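Long-range contacts in Nitrate/nitrite sensor protein narX (Escherichia coli K12, PDB 3EZI), which senses nitrate and nitrite through its periplasmic domain and signals nitrate to NarL and both anions to NarP, probably by phosphorylating them: residues Arg18-Ser26 with Leu73-Ser83; Gln54-Trp65 with Asp85-Leu96. All blocks are in the same frame, centred on the assembly; numbering follows the deposited sequence.

Contact 1. Residues Arg18-Ser26 with Leu73-Ser83; sequences RLLAAVPLS and LMRAQNRETVS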
# COMPACT_ATOMS: atom_id res chain seq x y z
N ARG A 18 -9.98 -0.46 -3.56
CA ARG A 18 -10.97 0.63 -3.63
C ARG A 18 -10.64 1.65 -4.75
O ARG A 18 -11.52 2.09 -5.49
CB ARG A 18 -11.03 1.39 -2.29
CG ARG A 18 -12.23 1.14 -1.44
CD ARG A 18 -12.66 2.42 -0.70
NE ARG A 18 -11.52 3.13 -0.13
CZ ARG A 18 -11.57 3.73 1.05
NH1 ARG A 18 -12.69 3.71 1.75
NH2 ARG A 18 -10.49 4.33 1.55
N LEU A 19 -9.37 2.04 -4.85
CA LEU A 19 -8.93 2.95 -5.90
C LEU A 19 -9.02 2.28 -7.27
O LEU A 19 -9.37 2.93 -8.25
CB LEU A 19 -7.46 3.43 -5.65
CG LEU A 19 -7.38 4.70 -4.81
CD1 LEU A 19 -5.92 4.98 -4.38
CD2 LEU A 19 -7.91 5.86 -5.66
N LEU A 20 -8.72 0.99 -7.36
CA LEU A 20 -8.82 0.34 -8.67
C LEU A 20 -10.27 0.35 -9.17
O LEU A 20 -10.52 0.50 -10.36
CB LEU A 20 -8.32 -1.11 -8.63
CG LEU A 20 -8.26 -1.99 -9.91
CD1 LEU A 20 -7.28 -1.42 -10.94
CD2 LEU A 20 -7.80 -3.43 -9.50
N ALA A 21 -11.20 0.15 -8.24
CA ALA A 21 -12.62 0.11 -8.57
C ALA A 21 -13.13 1.48 -9.02
O ALA A 21 -14.18 1.58 -9.71
CB ALA A 21 -13.43 -0.39 -7.34
N ALA A 22 -12.40 2.54 -8.68
CA ALA A 22 -12.78 3.92 -9.05
C ALA A 22 -12.21 4.38 -10.43
O ALA A 22 -12.60 5.42 -10.93
CB ALA A 22 -12.33 4.93 -7.94
N VAL A 23 -11.32 3.60 -11.02
CA VAL A 23 -10.69 3.91 -12.34
C VAL A 23 -11.81 4.00 -13.41
O VAL A 23 -12.65 3.12 -13.49
CB VAL A 23 -9.70 2.78 -12.72
CG1 VAL A 23 -9.36 2.82 -14.21
CG2 VAL A 23 -8.42 2.87 -11.86
N PRO A 24 -11.82 5.07 -14.26
CA PRO A 24 -10.87 6.19 -14.29
C PRO A 24 -11.10 7.20 -13.17
O PRO A 24 -12.24 7.63 -12.89
CB PRO A 24 -11.08 6.80 -15.70
CG PRO A 24 -12.60 6.52 -15.94
CD PRO A 24 -12.72 5.08 -15.44
N LEU A 25 -10.01 7.60 -12.52
CA LEU A 25 -10.09 8.51 -11.39
C LEU A 25 -10.40 9.93 -11.85
O LEU A 25 -10.12 10.28 -13.00
CB LEU A 25 -8.76 8.49 -10.60
CG LEU A 25 -8.23 7.09 -10.17
CD1 LEU A 25 -6.90 7.23 -9.39
CD2 LEU A 25 -9.29 6.39 -9.28
N SER A 26 -11.00 10.70 -10.94
CA SER A 26 -11.37 12.10 -11.15
C SER A 26 -11.12 12.89 -9.83
O SER A 26 -10.60 12.34 -8.86
CB SER A 26 -12.85 12.21 -11.57
OG SER A 26 -13.72 11.60 -10.63
N LEU A 73 -2.31 4.48 -11.88
CA LEU A 73 -3.75 4.61 -11.58
C LEU A 73 -4.31 5.96 -12.10
O LEU A 73 -5.48 6.04 -12.53
CB LEU A 73 -3.97 4.46 -10.07
CG LEU A 73 -3.86 3.03 -9.52
CD1 LEU A 73 -3.80 3.07 -7.98
CD2 LEU A 73 -5.09 2.18 -9.97
N MET A 74 -3.47 7.00 -12.07
CA MET A 74 -3.90 8.33 -12.56
C MET A 74 -4.05 8.37 -14.08
O MET A 74 -4.90 9.09 -14.63
CB MET A 74 -2.90 9.41 -12.09
CG MET A 74 -3.08 9.82 -10.66
SD MET A 74 -1.76 10.91 -10.07
CE MET A 74 -2.07 12.41 -11.13
N ARG A 75 -3.21 7.59 -14.76
CA ARG A 75 -3.24 7.49 -16.21
C ARG A 75 -4.33 6.55 -16.75
O ARG A 75 -4.89 6.81 -17.81
CB ARG A 75 -1.87 7.00 -16.73
CG ARG A 75 -0.71 8.03 -16.76
CD ARG A 75 0.66 7.36 -17.02
NE ARG A 75 1.78 8.31 -17.14
CZ ARG A 75 2.29 9.02 -16.13
NH1 ARG A 75 1.81 8.91 -14.91
NH2 ARG A 75 3.31 9.85 -16.36
N ALA A 76 -4.68 5.49 -16.00
CA ALA A 76 -5.62 4.49 -16.51
C ALA A 76 -7.01 4.92 -16.97
O ALA A 76 -7.72 5.66 -16.27
CB ALA A 76 -5.73 3.29 -15.50
N GLN A 77 -7.41 4.44 -18.16
CA GLN A 77 -8.73 4.75 -18.69
C GLN A 77 -9.68 3.59 -18.39
O GLN A 77 -10.92 3.78 -18.39
CB GLN A 77 -8.69 5.03 -20.21
CG GLN A 77 -7.99 6.33 -20.58
CD GLN A 77 -8.46 7.52 -19.74
OE1 GLN A 77 -9.62 7.93 -19.79
NE2 GLN A 77 -7.54 8.08 -18.95
N ASN A 78 -9.09 2.41 -18.16
CA ASN A 78 -9.82 1.17 -17.80
C ASN A 78 -8.96 0.30 -16.86
O ASN A 78 -7.82 0.65 -16.60
CB ASN A 78 -10.19 0.38 -19.07
CG ASN A 78 -9.00 0.07 -19.92
OD1 ASN A 78 -8.11 -0.68 -19.52
ND2 ASN A 78 -8.96 0.64 -21.12
N ARG A 79 -9.50 -0.81 -16.32
CA ARG A 79 -8.73 -1.66 -15.38
C ARG A 79 -7.80 -2.70 -15.99
O ARG A 79 -7.05 -3.39 -15.29
CB ARG A 79 -9.69 -2.34 -14.40
CG ARG A 79 -10.35 -1.37 -13.40
CD ARG A 79 -11.34 -2.11 -12.46
NE ARG A 79 -12.70 -1.99 -12.98
CZ ARG A 79 -13.41 -0.87 -12.91
NH1 ARG A 79 -12.88 0.19 -12.33
NH2 ARG A 79 -14.60 -0.80 -13.48
N GLU A 80 -7.84 -2.77 -17.31
CA GLU A 80 -7.06 -3.71 -18.10
C GLU A 80 -5.62 -3.99 -17.68
O GLU A 80 -5.28 -5.12 -17.37
CB GLU A 80 -7.08 -3.24 -19.57
CG GLU A 80 -6.64 -4.27 -20.59
CD GLU A 80 -6.35 -3.62 -21.93
OE1 GLU A 80 -7.22 -2.87 -22.43
OE2 GLU A 80 -5.25 -3.87 -22.48
N THR A 81 -4.74 -2.99 -17.66
CA THR A 81 -3.36 -3.30 -17.28
C THR A 81 -2.99 -2.88 -15.85
O THR A 81 -2.10 -3.48 -15.21
CB THR A 81 -2.35 -2.65 -18.27
OG1 THR A 81 -2.52 -1.23 -18.26
CG2 THR A 81 -2.57 -3.18 -19.71
N VAL A 82 -3.66 -1.85 -15.33
CA VAL A 82 -3.30 -1.43 -13.98
C VAL A 82 -3.76 -2.44 -12.92
O VAL A 82 -3.34 -2.39 -11.78
CB VAL A 82 -3.85 0.02 -13.69
CG1 VAL A 82 -5.38 0.04 -13.54
CG2 VAL A 82 -3.16 0.58 -12.47
N SER A 83 -4.62 -3.38 -13.30
CA SER A 83 -5.08 -4.40 -12.35
C SER A 83 -3.89 -5.22 -11.86
O SER A 83 -3.78 -5.55 -10.67
CB SER A 83 -6.10 -5.35 -12.99
OG SER A 83 -6.72 -6.16 -12.00
O HOH W 1 -7.59 7.12 -13.88
O HOH W 2 -7.90 9.88 -14.47

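Contact 2. Residues Gln54-Trp65 with Asp85-Leu96; sequences QLAQLQGLQDYW and DVSQFVAGLDQL. With IPA (isopropyl alcohol), chain E.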
# COMPACT_ATOMS: atom_id res chain seq x y z
N GLN A 54 12.72 -4.89 8.68
CA GLN A 54 12.02 -4.87 7.40
C GLN A 54 12.06 -3.48 6.77
O GLN A 54 11.42 -3.27 5.73
CB GLN A 54 10.54 -5.20 7.57
CG GLN A 54 10.19 -6.44 8.29
CD GLN A 54 9.18 -7.22 7.52
OE1 GLN A 54 9.53 -7.92 6.57
NE2 GLN A 54 7.91 -7.09 7.88
N LEU A 55 12.77 -2.55 7.37
CA LEU A 55 12.77 -1.16 6.85
C LEU A 55 13.00 -1.04 5.33
O LEU A 55 12.33 -0.23 4.64
CB LEU A 55 13.75 -0.26 7.61
CG LEU A 55 13.51 1.24 7.35
CD1 LEU A 55 12.05 1.58 7.60
CD2 LEU A 55 14.43 2.09 8.26
N ALA A 56 13.93 -1.81 4.80
CA ALA A 56 14.17 -1.75 3.36
C ALA A 56 12.97 -2.22 2.53
O ALA A 56 12.67 -1.71 1.43
CB ALA A 56 15.41 -2.58 2.99
N GLN A 57 12.27 -3.24 3.04
CA GLN A 57 11.12 -3.76 2.35
C GLN A 57 9.98 -2.76 2.41
O GLN A 57 9.25 -2.59 1.41
CB GLN A 57 10.70 -5.09 2.99
CG GLN A 57 9.46 -5.66 2.41
CD GLN A 57 9.65 -7.12 2.09
OE1 GLN A 57 9.92 -7.94 2.97
NE2 GLN A 57 9.53 -7.45 0.81
N LEU A 58 9.81 -2.10 3.55
CA LEU A 58 8.77 -1.07 3.68
C LEU A 58 9.09 0.12 2.76
O LEU A 58 8.21 0.62 2.05
CB LEU A 58 8.68 -0.54 5.12
CG LEU A 58 7.69 0.61 5.30
CD1 LEU A 58 6.29 0.25 4.72
CD2 LEU A 58 7.58 0.96 6.81
N GLN A 59 10.33 0.60 2.80
CA GLN A 59 10.71 1.73 1.93
C GLN A 59 10.48 1.36 0.44
O GLN A 59 10.10 2.21 -0.39
CB GLN A 59 12.18 2.14 2.22
CG GLN A 59 12.37 2.72 3.64
CD GLN A 59 13.83 3.06 3.99
OE1 GLN A 59 14.77 2.41 3.50
NE2 GLN A 59 14.02 4.05 4.85
N GLY A 60 10.73 0.09 0.09
CA GLY A 60 10.51 -0.38 -1.27
C GLY A 60 9.04 -0.30 -1.69
O GLY A 60 8.72 0.04 -2.85
N LEU A 61 8.13 -0.66 -0.77
CA LEU A 61 6.72 -0.58 -1.07
C LEU A 61 6.28 0.87 -1.22
O LEU A 61 5.38 1.18 -2.02
CB LEU A 61 5.90 -1.21 0.08
CG LEU A 61 5.71 -2.72 -0.03
CD1 LEU A 61 5.26 -3.25 1.34
CD2 LEU A 61 4.69 -3.04 -1.10
N GLN A 62 6.85 1.73 -0.40
CA GLN A 62 6.52 3.15 -0.44
C GLN A 62 6.97 3.74 -1.76
O GLN A 62 6.29 4.58 -2.35
CB GLN A 62 7.19 3.90 0.74
CG GLN A 62 6.60 3.47 2.14
CD GLN A 62 7.40 4.03 3.30
OE1 GLN A 62 8.59 4.30 3.14
NE2 GLN A 62 6.76 4.22 4.47
N ASP A 63 8.17 3.37 -2.18
CA ASP A 63 8.73 3.82 -3.47
C ASP A 63 7.86 3.34 -4.63
O ASP A 63 7.61 4.11 -5.56
CB ASP A 63 10.16 3.28 -3.70
CG ASP A 63 11.19 3.90 -2.79
OD1 ASP A 63 10.88 4.91 -2.11
OD2 ASP A 63 12.33 3.33 -2.76
N TYR A 64 7.41 2.07 -4.58
CA TYR A 64 6.56 1.54 -5.65
C TYR A 64 5.22 2.31 -5.66
O TYR A 64 4.71 2.71 -6.72
CB TYR A 64 6.32 0.04 -5.41
CG TYR A 64 5.44 -0.62 -6.46
CD1 TYR A 64 5.98 -1.08 -7.65
CD2 TYR A 64 4.08 -0.80 -6.24
CE1 TYR A 64 5.20 -1.72 -8.60
CE2 TYR A 64 3.28 -1.43 -7.18
CZ TYR A 64 3.85 -1.89 -8.35
OH TYR A 64 3.07 -2.54 -9.29
N TRP A 65 4.65 2.53 -4.48
CA TRP A 65 3.40 3.27 -4.42
C TRP A 65 3.52 4.65 -5.12
O TRP A 65 2.70 5.03 -5.95
CB TRP A 65 3.04 3.47 -2.94
CG TRP A 65 1.70 4.13 -2.72
CD1 TRP A 65 0.45 3.53 -2.77
CD2 TRP A 65 1.47 5.52 -2.47
NE1 TRP A 65 -0.54 4.49 -2.58
CE2 TRP A 65 0.06 5.71 -2.40
CE3 TRP A 65 2.32 6.63 -2.30
CZ2 TRP A 65 -0.51 6.97 -2.18
CZ3 TRP A 65 1.75 7.87 -2.07
CH2 TRP A 65 0.35 8.04 -2.02
N ASP A 85 -0.83 -4.24 -11.64
CA ASP A 85 0.03 -3.42 -10.79
C ASP A 85 -0.52 -3.40 -9.35
O ASP A 85 0.25 -3.36 -8.40
CB ASP A 85 0.13 -2.00 -11.35
CG ASP A 85 0.80 -1.95 -12.73
OD1 ASP A 85 2.00 -2.28 -12.82
OD2 ASP A 85 0.13 -1.60 -13.72
N VAL A 86 -1.84 -3.40 -9.22
CA VAL A 86 -2.48 -3.41 -7.90
C VAL A 86 -2.18 -4.78 -7.27
O VAL A 86 -1.84 -4.88 -6.11
CB VAL A 86 -4.00 -3.15 -8.03
CG1 VAL A 86 -4.74 -3.45 -6.70
CG2 VAL A 86 -4.22 -1.69 -8.41
N SER A 87 -2.27 -5.84 -8.06
CA SER A 87 -1.99 -7.18 -7.56
C SER A 87 -0.55 -7.31 -7.03
O SER A 87 -0.32 -7.96 -6.02
CB SER A 87 -2.21 -8.21 -8.66
OG SER A 87 -3.59 -8.39 -8.90
N GLN A 88 0.41 -6.69 -7.72
CA GLN A 88 1.80 -6.75 -7.30
C GLN A 88 1.96 -5.98 -5.97
O GLN A 88 2.68 -6.43 -5.06
CB GLN A 88 2.73 -6.15 -8.36
CG GLN A 88 4.22 -6.22 -7.92
CD GLN A 88 5.23 -5.65 -8.94
OE1 GLN A 88 6.41 -5.47 -8.61
NE2 GLN A 88 4.79 -5.40 -10.18
N PHE A 89 1.30 -4.82 -5.85
CA PHE A 89 1.42 -4.05 -4.60
C PHE A 89 0.86 -4.88 -3.41
O PHE A 89 1.46 -4.93 -2.32
CB PHE A 89 0.63 -2.74 -4.72
CG PHE A 89 0.67 -1.88 -3.48
CD1 PHE A 89 1.85 -1.27 -3.06
CD2 PHE A 89 -0.52 -1.62 -2.78
CE1 PHE A 89 1.85 -0.38 -1.97
CE2 PHE A 89 -0.52 -0.73 -1.68
CZ PHE A 89 0.65 -0.12 -1.29
N VAL A 90 -0.27 -5.52 -3.62
CA VAL A 90 -0.88 -6.34 -2.56
C VAL A 90 0.05 -7.53 -2.22
O VAL A 90 0.23 -7.87 -1.03
CB VAL A 90 -2.30 -6.82 -3.02
CG1 VAL A 90 -2.86 -7.90 -2.09
CG2 VAL A 90 -3.28 -5.63 -3.02
N ALA A 91 0.67 -8.14 -3.24
CA ALA A 91 1.60 -9.26 -2.99
C ALA A 91 2.78 -8.79 -2.14
O ALA A 91 3.28 -9.53 -1.27
CB ALA A 91 2.12 -9.87 -4.34
N GLY A 92 3.23 -7.56 -2.41
CA GLY A 92 4.33 -6.95 -1.66
C GLY A 92 3.94 -6.73 -0.18
O GLY A 92 4.76 -6.88 0.71
N LEU A 93 2.69 -6.34 0.05
CA LEU A 93 2.16 -6.12 1.42
C LEU A 93 2.09 -7.47 2.13
O LEU A 93 2.37 -7.56 3.33
CB LEU A 93 0.76 -5.51 1.34
CG LEU A 93 0.66 -4.04 0.93
CD1 LEU A 93 -0.81 -3.65 0.75
CD2 LEU A 93 1.37 -3.20 2.02
N ASP A 94 1.67 -8.51 1.40
CA ASP A 94 1.60 -9.85 2.01
C ASP A 94 3.00 -10.26 2.43
O ASP A 94 3.17 -10.88 3.48
CB ASP A 94 1.05 -10.92 1.03
CG ASP A 94 -0.42 -10.77 0.77
OD1 ASP A 94 -1.13 -10.26 1.66
OD2 ASP A 94 -0.89 -11.18 -0.31
N GLN A 95 4.01 -9.94 1.64
CA GLN A 95 5.38 -10.33 2.01
C GLN A 95 5.84 -9.55 3.25
O GLN A 95 6.49 -10.08 4.16
CB GLN A 95 6.33 -10.06 0.83
CG GLN A 95 7.73 -10.62 0.99
CD GLN A 95 8.60 -10.38 -0.26
OE1 GLN A 95 8.97 -9.24 -0.57
NE2 GLN A 95 8.90 -11.45 -0.99
N LEU A 96 5.52 -8.25 3.28
CA LEU A 96 5.89 -7.42 4.44
C LEU A 96 5.29 -8.02 5.75
O LEU A 96 5.98 -8.18 6.75
CB LEU A 96 5.40 -5.97 4.22
CG LEU A 96 5.66 -5.03 5.41
CD1 LEU A 96 7.13 -4.68 5.46
CD2 LEU A 96 4.78 -3.76 5.27
C1 IPA E . 8.64 -3.63 -5.82
C2 IPA E . 7.25 -4.05 -5.46
C3 IPA E . 7.46 -3.74 -4.00
O2 IPA E . 6.96 -5.44 -5.76
O HOH W 3 4.31 -2.90 -12.01

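Contact 1. Residues Arg18-Ser26 with Leu73-Ser83
Leu-20 and Arg-79 meet obliquely, the leucine's CD1 lying 3.9 Å from Arg-79 CG. Leu-20 places CG opposite its own backbone N (chi1 -178°), which carries CD1 to within 3.5 Å of Val-82 CG1, the two side chains running alongside in opposite senses. With Arg-79 bent at chi3 (-96°), its NH1 turns back to Leu-20 O and donates a 3.1 Å bond in the carbonyl plane, on a lone pair; a weak second bond from NH1 reaches Val-23 O. A long, flexible arginine suits this edge, its charged end serving carbonyls where helix 3-22 runs out. The contact closes one end of the sensor domain's up-and-down four-helix bundle, where the loop after helix 3-22 packs on the turn between helices 55-75 and 82-99. Branched Val-23 fills the corner: CG2 meets Leu-73 CD2 at 3.9 Å, roughly at right angles, while CG1 faces Ala-76 CB. Shortening Leu-20 to an alanine would probably leave a gap beside Val-82 and uncover the Arg-79 methylenes. Beyond the cis peptide preceding Pro-24, Leu-25 CD1 lies 3.6 Å from Leu-73 O, and a water that accepts from Leu-25 N at 2.8 Å also meets Leu-73 O and Ala-76 O.

Contact 2. Residues Gln54-Trp65 with Asp85-Leu96
Leu-61 is a knob set in a hole formed by Phe-89, Gly-92, Leu-93 and Leu-96. Its two methyls divide the hole: CD1 reaches Leu-93 CD2 at 3.9 Å, whereas CD2 comes equally near Phe-89 CD1, 3.9 Å away, the leucine and phenylalanine crossing at about a right angle. Glycine suits position 92 because a beta carbon there would run into Leu-61 CD2. Leu-96 CD2 also packs against Leu-58 CD1. Phe-89, with its CG opposite the backbone N (chi1 179°), extends beside Trp-65, the two rings set alongside on the same heading, phenyl and five-membered ring inclined at 42°; large flat rings fill the buried side, where Met-36 of helix 30-40 touches both. Leu-61 thus makes a knobs-into-holes contact between neighbouring antiparallel helices of the four-helix bundle, 55-65 and 85-96, whose axes pass 10.3 Å apart at 164°. Tyr-64 bridges interior and surface: its CE2 rests 3.8 Å from Phe-89 CB, while its OH lies 3.1 Å from Asp-85 O, which sits at the ring's edge together with water 3. An isopropanol, probably from the crystallisation liquor, donates from O2 to Gln-88 OE1 (2.9 Å). Toward the N-terminal end of 54-65, Gln-54 NE2 donates almost straight to Leu-96 O, and Gln-57 crosses Gln-95; the modelled 2.3 Å between Gln-57 NE2 and Gln-95 OE1, like the very short Gln-54 bond, is doubtful in detail.

How the contacts relate
Both contacts use helices 55-75 and 82-99, but at different levels of the bundle. Contact 2 joins the first half of helix 55-75 to much of helix 82-99, its centre about 7 Å from the centre of the chain, whereas the centre of contact 1 lies about 15 Å from it, at the end where the two helices are connected, and brings in helix 3-22. The chemistry follows: a leucine knob with aromatic rings inside and glutamines toward one end in contact 2, against an apolar patch bordered by an arginine on backbone carbonyls and by water in contact 1. Their centres are 19 Å apart, yet the apolar layers join through Val-86, whose CG2 packs 4.0 Å from Leu-20 CD1 and also touches Leu-73.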